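Local atomic coordinates of syncytin-1 (Homo sapiens, PDB entry 5HA6), a protein that probably drives cell-cell membrane fusion as the envelope protein of an endogenous retrovirus. Residues Q63-L68 and G76-F81; D39-A44 and D105-R110. The protein carries 1 engineered substitution. One frame throughout, in Å; residues are numbered along the deposited sequence. Where two conformers were deposited one is given.

Contact 1: Q63-L68 and G76-F81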
# COMPACT_ATOMS: atom_id res chain seq x y z
N GLN A 63 10.17 10.14 14.68
CA GLN A 63 11.00 10.09 15.88
C GLN A 63 12.50 10.17 15.53
O GLN A 63 13.28 10.95 16.15
CB GLN A 63 10.65 8.79 16.66
CG GLN A 63 11.19 8.78 18.06
CD GLN A 63 10.69 7.66 18.92
OE1 GLN A 63 10.82 6.47 18.58
NE2 GLN A 63 10.13 8.02 20.07
N ASN A 64 12.91 9.43 14.49
CA ASN A 64 14.27 9.56 13.96
C ASN A 64 14.60 11.00 13.59
O ASN A 64 15.66 11.52 14.00
CB ASN A 64 14.49 8.66 12.75
CG ASN A 64 14.64 7.19 13.11
OD1 ASN A 64 14.63 6.79 14.28
ND2 ASN A 64 14.73 6.37 12.11
N ARG A 65 13.72 11.65 12.81
CA ARG A 65 13.89 13.08 12.46
C ARG A 65 14.02 13.99 13.69
O ARG A 65 14.92 14.84 13.77
CB ARG A 65 12.71 13.60 11.62
CG ARG A 65 12.74 15.14 11.33
CD ARG A 65 13.97 15.60 10.62
NE ARG A 65 14.21 14.88 9.38
CZ ARG A 65 14.03 15.38 8.15
NH1 ARG A 65 13.59 16.62 7.97
NH2 ARG A 65 14.33 14.63 7.10
N ARG A 66 13.16 13.80 14.68
CA ARG A 66 13.24 14.67 15.88
C ARG A 66 14.58 14.49 16.64
O ARG A 66 15.20 15.46 17.14
CB ARG A 66 12.05 14.42 16.82
CG ARG A 66 10.71 14.86 16.20
CD ARG A 66 9.53 14.84 17.17
NE ARG A 66 9.32 13.53 17.77
CZ ARG A 66 8.61 12.54 17.22
NH1 ARG A 66 8.02 12.68 16.04
NH2 ARG A 66 8.50 11.38 17.87
N ALA A 67 15.01 13.23 16.72
CA ALA A 67 16.34 12.92 17.27
C ALA A 67 17.46 13.64 16.48
O ALA A 67 18.33 14.33 17.04
CB ALA A 67 16.56 11.36 17.29
N LEU A 68 17.43 13.50 15.16
CA LEU A 68 18.36 14.24 14.34
C LEU A 68 18.28 15.76 14.51
O LEU A 68 19.29 16.42 14.52
CB LEU A 68 18.17 13.90 12.87
CG LEU A 68 18.69 12.51 12.51
CD1 LEU A 68 18.16 12.10 11.15
CD2 LEU A 68 20.18 12.45 12.54
N GLY A 76 20.99 24.26 13.33
CA GLY A 76 19.67 24.64 12.87
C GLY A 76 18.73 23.49 12.58
O GLY A 76 17.67 23.67 11.97
N GLY A 77 19.09 22.30 13.02
CA GLY A 77 18.28 21.13 12.80
C GLY A 77 18.64 20.48 11.47
O GLY A 77 19.51 20.99 10.77
N THR A 78 17.91 19.43 11.10
CA THR A 78 18.36 18.46 10.10
C THR A 78 18.54 19.06 8.69
O THR A 78 19.56 18.84 7.99
CB THR A 78 17.35 17.26 10.06
OG1 THR A 78 17.27 16.67 11.36
CG2 THR A 78 17.80 16.19 9.09
N CYS A 79 17.56 19.87 8.28
CA CYS A 79 17.56 20.41 6.94
C CYS A 79 18.63 21.50 6.77
O CYS A 79 19.41 21.49 5.82
CB CYS A 79 16.18 20.97 6.60
SG CYS A 79 14.80 19.94 7.18
N LEU A 80 18.68 22.43 7.71
CA LEU A 80 19.73 23.44 7.72
C LEU A 80 21.13 22.82 7.83
O LEU A 80 22.10 23.32 7.23
CB LEU A 80 19.47 24.44 8.86
CG LEU A 80 18.43 25.52 8.53
CD1 LEU A 80 18.01 26.37 9.76
CD2 LEU A 80 18.96 26.47 7.49
N PHE A 81 21.24 21.74 8.59
CA PHE A 81 22.50 21.05 8.83
C PHE A 81 23.02 20.55 7.49
O PHE A 81 24.21 20.75 7.14
CB PHE A 81 22.27 19.89 9.83
CG PHE A 81 23.41 18.91 9.94
CD1 PHE A 81 24.58 19.25 10.59
CD2 PHE A 81 23.28 17.63 9.40
CE1 PHE A 81 25.64 18.32 10.70
CE2 PHE A 81 24.29 16.70 9.51
CZ PHE A 81 25.50 17.05 10.16
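Helix 63-68 and the short helix starting at T78 approach most closely at L68 and T78, whose CA atoms are 6.0 Å apart, with G77 at the N-cap position of the short helix. Both G76 and G77 have positive phi (98° and 88°), where a CB would be jammed against the preceding carbonyl O; glycine therefore suits this tight entry to the helix. T78 makes most of the contact. Its OG1 lies 3.3 Å from L68 CB. Threonine suits the place because each branch has its own role: the buried hydroxyl hydrogen-bonds D69 OD1, while the methyl CG2 sits over one face of the R65 guanidinium, toward its rim, 3.8 Å from R65 NE. R65 reaches this place because CG stands anti to the backbone N (chi1 174°) and the chain then folds at chi2 and chi3, bringing CD to 3.5 Å from T78 OG1. Farther out, R65 NH1 lies 3.6 Å from C79 SG, which approaches the guanidinium obliquely. R65 NE hydrogen-bonds N64 OD1 and R65 NH2 hydrogen-bonds Q63 OE1, both of the third subunit, which helps to fix the group's orientation. C79 is joined to C86 by a disulfide. A long central helix, a chain reversal and a small disulfide-bonded loop packed back on it are characteristic of gammaretrovirus-type fusion subunits.

Contact 2: D39-A44 and D105-R110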
# COMPACT_ATOMS: atom_id res chain seq x y z
N ASP A 39 -13.60 -11.25 -3.07
CA ASP A 39 -12.31 -10.67 -3.47
C ASP A 39 -12.12 -9.28 -2.81
O ASP A 39 -11.10 -8.97 -2.21
CB ASP A 39 -12.24 -10.50 -4.99
CG ASP A 39 -12.04 -11.80 -5.74
OD1 ASP A 39 -12.30 -12.92 -5.24
OD2 ASP A 39 -11.66 -11.68 -6.92
N MET A 40 -13.13 -8.42 -2.92
CA MET A 40 -13.02 -7.06 -2.38
C MET A 40 -12.88 -6.97 -0.86
O MET A 40 -12.24 -6.03 -0.37
CB MET A 40 -14.23 -6.22 -2.83
CG MET A 40 -14.17 -5.95 -4.27
SD MET A 40 -12.82 -4.78 -4.66
CE MET A 40 -12.84 -4.72 -6.41
N GLU A 41 -13.46 -7.91 -0.12
CA GLU A 41 -13.21 -7.96 1.32
C GLU A 41 -11.70 -8.12 1.58
O GLU A 41 -11.12 -7.45 2.44
CB GLU A 41 -13.98 -9.11 1.99
CG GLU A 41 -15.47 -8.98 1.99
CD GLU A 41 -15.98 -7.93 2.98
OE1 GLU A 41 -17.21 -7.73 3.05
OE2 GLU A 41 -15.16 -7.28 3.66
N ARG A 42 -11.04 -8.98 0.78
CA ARG A 42 -9.60 -9.21 0.96
C ARG A 42 -8.76 -8.03 0.47
O ARG A 42 -7.81 -7.61 1.15
CB ARG A 42 -9.18 -10.51 0.25
CG ARG A 42 -9.76 -11.72 0.94
CD ARG A 42 -9.85 -12.92 0.05
NE ARG A 42 -10.20 -14.09 0.87
CZ ARG A 42 -11.43 -14.53 1.10
NH1 ARG A 42 -12.52 -13.92 0.61
NH2 ARG A 42 -11.58 -15.58 1.86
N VAL A 43 -9.13 -7.44 -0.68
CA VAL A 43 -8.48 -6.18 -1.06
C VAL A 43 -8.59 -5.08 0.04
O VAL A 43 -7.58 -4.44 0.40
CB VAL A 43 -9.04 -5.67 -2.38
CG1 VAL A 43 -8.46 -4.29 -2.77
CG2 VAL A 43 -8.78 -6.71 -3.49
N ALA A 44 -9.79 -4.82 0.53
CA ALA A 44 -9.98 -3.82 1.55
C ALA A 44 -9.11 -4.11 2.76
O ALA A 44 -8.42 -3.20 3.29
CB ALA A 44 -11.46 -3.74 1.97
N ASP A 105 -18.98 -0.46 2.02
CA ASP A 105 -20.37 -0.08 1.83
C ASP A 105 -20.93 -0.69 0.58
O ASP A 105 -22.09 -1.09 0.54
CB ASP A 105 -20.55 1.45 1.71
CG ASP A 105 -20.16 2.18 2.94
OD1 ASP A 105 -20.14 1.55 4.03
OD2 ASP A 105 -19.93 3.40 2.82
N ARG A 106 -20.14 -0.67 -0.49
CA ARG A 106 -20.61 -1.23 -1.76
C ARG A 106 -20.84 -2.72 -1.68
O ARG A 106 -21.84 -3.23 -2.24
CB ARG A 106 -19.61 -0.88 -2.87
CG ARG A 106 -19.64 0.61 -3.19
CD ARG A 106 -18.52 1.05 -4.13
NE ARG A 106 -18.68 0.35 -5.42
CZ ARG A 106 -19.54 0.68 -6.37
NH1 ARG A 106 -20.31 1.77 -6.28
NH2 ARG A 106 -19.61 -0.09 -7.45
N ILE A 107 -19.92 -3.44 -0.99
CA ILE A 107 -20.17 -4.84 -0.69
C ILE A 107 -21.50 -5.06 0.04
O ILE A 107 -22.36 -5.88 -0.38
CB ILE A 107 -19.07 -5.42 0.18
CG1 ILE A 107 -17.78 -5.46 -0.63
CG2 ILE A 107 -19.45 -6.79 0.74
CD1 ILE A 107 -16.54 -5.59 0.23
N GLN A 108 -21.70 -4.36 1.13
CA GLN A 108 -22.92 -4.49 1.87
C GLN A 108 -24.11 -4.11 1.02
O GLN A 108 -25.09 -4.77 1.07
CB GLN A 108 -22.87 -3.68 3.17
CG GLN A 108 -21.89 -4.20 4.20
CD GLN A 108 -22.21 -5.60 4.68
OE1 GLN A 108 -23.30 -5.88 5.12
NE2 GLN A 108 -21.27 -6.49 4.54
N ARG A 109 -24.00 -3.08 0.21
CA ARG A 109 -25.18 -2.68 -0.57
C ARG A 109 -25.56 -3.75 -1.58
O ARG A 109 -26.75 -4.04 -1.78
CB ARG A 109 -24.97 -1.35 -1.30
CG ARG A 109 -26.13 -1.03 -2.30
CD ARG A 109 -25.97 0.32 -3.01
NE ARG A 109 -24.84 0.35 -3.94
CZ ARG A 109 -24.51 1.39 -4.69
NH1 ARG A 109 -25.21 2.51 -4.63
NH2 ARG A 109 -23.46 1.33 -5.50
N ARG A 110 -24.56 -4.36 -2.25
CA ARG A 110 -24.88 -5.44 -3.19
C ARG A 110 -25.59 -6.59 -2.49
O ARG A 110 -26.63 -7.10 -2.96
CB ARG A 110 -23.61 -5.96 -3.87
CG ARG A 110 -23.08 -4.99 -4.92
CD ARG A 110 -22.02 -5.64 -5.75
NE ARG A 110 -20.81 -5.77 -4.94
CZ ARG A 110 -19.81 -4.90 -4.97
NH1 ARG A 110 -19.88 -3.82 -5.72
NH2 ARG A 110 -18.76 -5.09 -4.18
O HOH W 1 -18.52 -5.03 4.02
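E41 and I107 meet because E41 bends at chi2 (-73°), carrying its carboxylate toward the other helix, while chi1 of I107 (-67°) sets CG1 anti to the carbonyl carbon, and an extended chi2 carries CD1 on to helix 39-44. The setting is the hairpin of a trimeric six-helix bundle, in which helix 105-110 runs antiparallel to helix 39-44 at 161°, their axes 10.5 Å apart. I107 is the apolar residue that the outer helix 105-110 presents to helix 39-44. Its CD1 lies 3.9 Å from M40 CB and 3.7 Å from E41 CD, so a branched aliphatic chain touches the base of one residue and the end of the next. M40 suits the bundle interior: beyond CB its flexible chain turns away from I107, and it packs on M40 of the second subunit. E41 lies at the partly exposed margin, where its CG and carboxylate lie across the CD1 end of I107 and one carboxylate oxygen still meets water. D39, one residue before M40, instead makes salt bridges to R106 and R110 of the second subunit, tying neighbouring hairpins together. E41 OE1 is 3.4 Å from I107 CG2. A water donates to the same oxygen at 3.2 Å and accepts from Q108 NE2, bridging the two helices at their margin.

In the fold
Both contacts draw on helix 25-71, and they lie toward the two ends of the rod-shaped chain, their centres 42 Å apart and their nearest atoms about 26 Å apart. In sequence, the residues joined by contact 1 fall between those joined by contact 2: the chain reverses beyond residue 71, passes through helix 78-82, and returns as helix 93-115. Contact 1 thus belongs to the reversal end of the hairpin and contact 2 to the antiparallel legs. Each also borders the other two subunits, through hydrogen bonds of Q63, N64 and R65 at one end and salt bridges at the other, consistent with a post-fusion trimer of hairpins.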